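Local coordinates for crustacyanin (PDB 1I4U), which binds the carotenoid astaxanthin, the pigment behind the blue colour of the lobster carapace, at residues 52-57 with 65-70. Sequence-based numbering, arbitrary orientation.
Sequences VRNEYS and IESTGI. Unlike the reference sequence in segment 65-70: Glu66 (reference Lys).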
ATOM      1  N   VAL A  52       5.289 -21.066   2.285  1.00  9.88           N
ATOM      2  CA  VAL A  52       4.956 -19.811   2.965  1.00  9.34           C
ATOM      3  C   VAL A  52       4.351 -20.082   4.328  1.00  9.11           C
ATOM      4  O   VAL A  52       3.272 -20.696   4.425  1.00 10.32           O
ATOM      5  CB  VAL A  52       3.998 -18.995   2.104  1.00 10.53           C
ATOM      6  CG1 VAL A  52       3.630 -17.718   2.825  1.00 11.41           C
ATOM      7  CG2 VAL A  52       4.586 -18.710   0.709  1.00 11.31           C
ATOM      8  N   ARG A  53       5.052 -19.642   5.357  1.00  9.77           N
ATOM      9  CA  ARG A  53       4.775 -19.918   6.744  1.00  9.62           C
ATOM     10  C   ARG A  53       4.744 -18.574   7.481  1.00  9.88           C
ATOM     11  O   ARG A  53       5.743 -17.885   7.515  1.00 10.26           O
ATOM     12  CB  ARG A  53       5.848 -20.805   7.334  1.00  9.84           C
ATOM     13  CG  ARG A  53       5.711 -21.202   8.770  1.00 10.50           C
ATOM     14  CD  ARG A  53       6.955 -21.930   9.277  1.00 11.57           C
ATOM     15  NE  ARG A  53       6.866 -22.473  10.616  1.00 13.37           N
ATOM     16  CZ  ARG A  53       7.054 -21.821  11.748  1.00 12.42           C
ATOM     17  NH1 ARG A  53       7.347 -20.520  11.702  1.00 13.08           N
ATOM     18  NH2 ARG A  53       6.944 -22.471  12.902  1.00 16.15           N
ATOM     19  N   ASN A  54       3.595 -18.241   8.035  1.00  9.25           N
ATOM     20  CA  ASN A  54       3.382 -16.930   8.671  1.00  9.95           C
ATOM     21  C   ASN A  54       3.166 -17.157  10.166  1.00 10.57           C
ATOM     22  O   ASN A  54       2.199 -17.747  10.579  1.00 11.57           O
ATOM     23  CB  ASN A  54       2.210 -16.205   8.050  1.00 10.88           C
ATOM     24  CG  ASN A  54       2.287 -16.063   6.555  1.00 11.76           C
ATOM     25  OD1 ASN A  54       3.264 -15.497   6.087  1.00 12.02           O
ATOM     26  ND2 ASN A  54       1.311 -16.610   5.813  1.00 14.40           N
ATOM     27  N   GLU A  55       4.144 -16.676  10.941  1.00 11.58           N
ATOM     28  CA  GLU A  55       4.135 -16.840  12.394  1.00 11.43           C
ATOM     29  C   GLU A  55       3.709 -15.498  13.002  1.00 11.47           C
ATOM     30  O   GLU A  55       4.378 -14.496  12.805  1.00 12.96           O
ATOM     31  CB  GLU A  55       5.505 -17.308  12.897  1.00 13.98           C
ATOM     32  CG  GLU A  55       5.495 -17.611  14.368  1.00 16.69           C
ATOM     33  CD  GLU A  55       6.810 -18.227  14.804  1.00 26.99           C
ATOM     34  OE1 GLU A  55       7.629 -18.702  14.006  1.00 21.59           O
ATOM     35  OE2 GLU A  55       7.014 -18.157  16.014  1.00 42.80           O
ATOM     36  N   TYR A  56       2.593 -15.513  13.699  1.00 12.01           N
ATOM     37  CA  TYR A  56       2.010 -14.332  14.284  1.00 12.52           C
ATOM     38  C   TYR A  56       2.122 -14.329  15.819  1.00 13.89           C
ATOM     39  O   TYR A  56       1.770 -15.321  16.480  1.00 16.90           O
ATOM     40  CB  TYR A  56       0.523 -14.283  13.959  1.00 13.09           C
ATOM     41  CG  TYR A  56       0.189 -14.004  12.513  1.00 15.13           C
ATOM     42  CD1 TYR A  56       1.055 -13.952  11.440  1.00 26.83           C
ATOM     43  CD2 TYR A  56      -1.104 -13.713  12.185  1.00 29.54           C
ATOM     44  CE1 TYR A  56       0.757 -13.689  10.150  1.00 26.82           C
ATOM     45  CE2 TYR A  56      -1.388 -13.450  10.868  1.00 30.18           C
ATOM     46  CZ  TYR A  56      -0.539 -13.441   9.846  1.00 22.63           C
ATOM     47  OH  TYR A  56      -0.965 -13.121   8.582  1.00 21.94           O
ATOM     48  N   SER A  57       2.571 -13.225  16.394  1.00 13.36           N
ATOM     49  CA  SER A  57       2.649 -12.987  17.837  1.00 15.32           C
ATOM     50  C   SER A  57       1.773 -11.794  18.167  1.00 15.33           C
ATOM     51  O   SER A  57       1.913 -10.738  17.523  1.00 20.65           O
ATOM     52  CB  SER A  57       4.109 -12.730  18.228  1.00 20.20           C
ATOM     53  OG  SER A  57       4.845 -13.890  17.888  1.00 34.43           O
ATOM     54  N   ILE A  65       4.743 -10.295  12.830  1.00 12.89           N
ATOM     55  CA  ILE A  65       4.694 -11.398  11.887  1.00 12.08           C
ATOM     56  C   ILE A  65       6.100 -11.717  11.440  1.00 11.83           C
ATOM     57  O   ILE A  65       6.827 -10.804  11.073  1.00 12.94           O
ATOM     58  CB  ILE A  65       3.852 -11.126  10.621  1.00 13.64           C
ATOM     59  CG1 ILE A  65       2.488 -10.580  10.949  1.00 15.24           C
ATOM     60  CG2 ILE A  65       3.754 -12.390   9.781  1.00 17.00           C
ATOM     61  CD1 ILE A  65       1.719 -10.041   9.781  1.00 16.96           C
ATOM     62  N   GLU A  66       6.440 -13.005  11.425  1.00 10.94           N
ATOM     63  CA  GLU A  66       7.605 -13.488  10.712  1.00 11.05           C
ATOM     64  C   GLU A  66       7.062 -14.409   9.609  1.00 11.27           C
ATOM     65  O   GLU A  66       6.472 -15.445   9.883  1.00 11.71           O
ATOM     66  CB  GLU A  66       8.593 -14.227  11.626  1.00 13.72           C
ATOM     67  CG  GLU A  66       9.162 -13.325  12.709  1.00 17.46           C
ATOM     68  CD  GLU A  66      10.151 -14.006  13.596  1.00 28.17           C
ATOM     69  OE1 GLU A  66      11.235 -13.438  13.694  1.00 60.83           O
ATOM     70  OE2 GLU A  66       9.686 -15.025  14.083  1.00 39.64           O
ATOM     71  N   SER A  67       7.246 -13.992   8.354  1.00 10.20           N
ATOM     72  CA  SER A  67       6.828 -14.736   7.204  1.00  9.91           C
ATOM     73  C   SER A  67       8.065 -15.322   6.532  1.00  9.41           C
ATOM     74  O   SER A  67       9.015 -14.604   6.246  1.00 11.48           O
ATOM     75  CB  SER A  67       6.068 -13.864   6.206  1.00 10.47           C
ATOM     76  OG  SER A  67       4.818 -13.464   6.716  1.00 11.51           O
ATOM     77  N   THR A  68       8.074 -16.643   6.314  1.00  9.64           N
ATOM     78  CA  THR A  68       9.252 -17.308   5.803  1.00  9.64           C
ATOM     79  C   THR A  68       8.837 -18.278   4.698  1.00  9.58           C
ATOM     80  O   THR A  68       7.692 -18.691   4.548  1.00  9.67           O
ATOM     81  CB  THR A  68      10.006 -18.087   6.916  1.00  9.82           C
ATOM     82  OG1 THR A  68       9.135 -19.109   7.409  1.00 10.31           O
ATOM     83  CG2 THR A  68      10.474 -17.149   8.013  1.00 10.54           C
ATOM     84  N   GLY A  69       9.847 -18.685   3.934  1.00 10.07           N
ATOM     85  CA  GLY A  69       9.650 -19.696   2.882  1.00  9.52           C
ATOM     86  C   GLY A  69      10.788 -19.548   1.865  1.00  9.72           C
ATOM     87  O   GLY A  69      11.867 -19.060   2.233  1.00 11.79           O
ATOM     88  N   ILE A  70      10.528 -19.986   0.652  1.00 10.54           N
ATOM     89  CA  ILE A  70      11.505 -19.964  -0.430  1.00 11.15           C
ATOM     90  C   ILE A  70      11.105 -18.849  -1.396  1.00 11.35           C
ATOM     91  O   ILE A  70       9.973 -18.860  -1.890  1.00 12.25           O
ATOM     92  CB  ILE A  70      11.581 -21.313  -1.179  1.00 12.70           C
ATOM     93  CG1 ILE A  70      11.627 -22.516  -0.247  1.00 16.37           C
ATOM     94  CG2 ILE A  70      12.757 -21.301  -2.138  1.00 14.80           C
ATOM     95  CD1 ILE A  70      12.802 -22.404   0.672  1.00 27.07           C
TER
HETATM   96  O   HOH W   1       7.705 -18.415   9.678  1.00 12.31           O
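Asn54 and Ser67 face each other across two antiparallel strands as a non-hydrogen-bonded pair, and their side chains supply the polar link: Ser67 OG donates to Asn54 OD1 over 2.6 Å. In Asn54, chi1 (-54°) sets CG beside the backbone N, and chi2 (-57°) then turns OD1 toward Ser67. Ser67 OG also bonds Tyr97 OH, so this small buried hydroxyl serves two partners. An alanine at Asn54 would probably leave Ser67 OG without its acceptor on this strand. On the same face, Ile65 CG2 packs obliquely against Tyr56 CE1 at 3.3 Å, the two side chains running side by side.

Arg53 shares the other face with Thr68. Its CB lies 3.7 Å from Thr68 OG1, and its CD is near that oxygen too. Beyond the extended chain, NH1 forms a salt bridge with Glu55 OE1 of the same strand, 2.9 Å away and in the guanidinium plane. NH1 also donates to a water that bonds Arg53 O and Thr68 OG1, which is also hydrogen-bonded to Gln178. Arginine's reach suits this double role. Paired backbone bonds join Arg53 to Thr68 and Glu55 to Glu66, the ladder of an antiparallel beta hairpin, 52-58 with 63-68, in the lipocalin barrel.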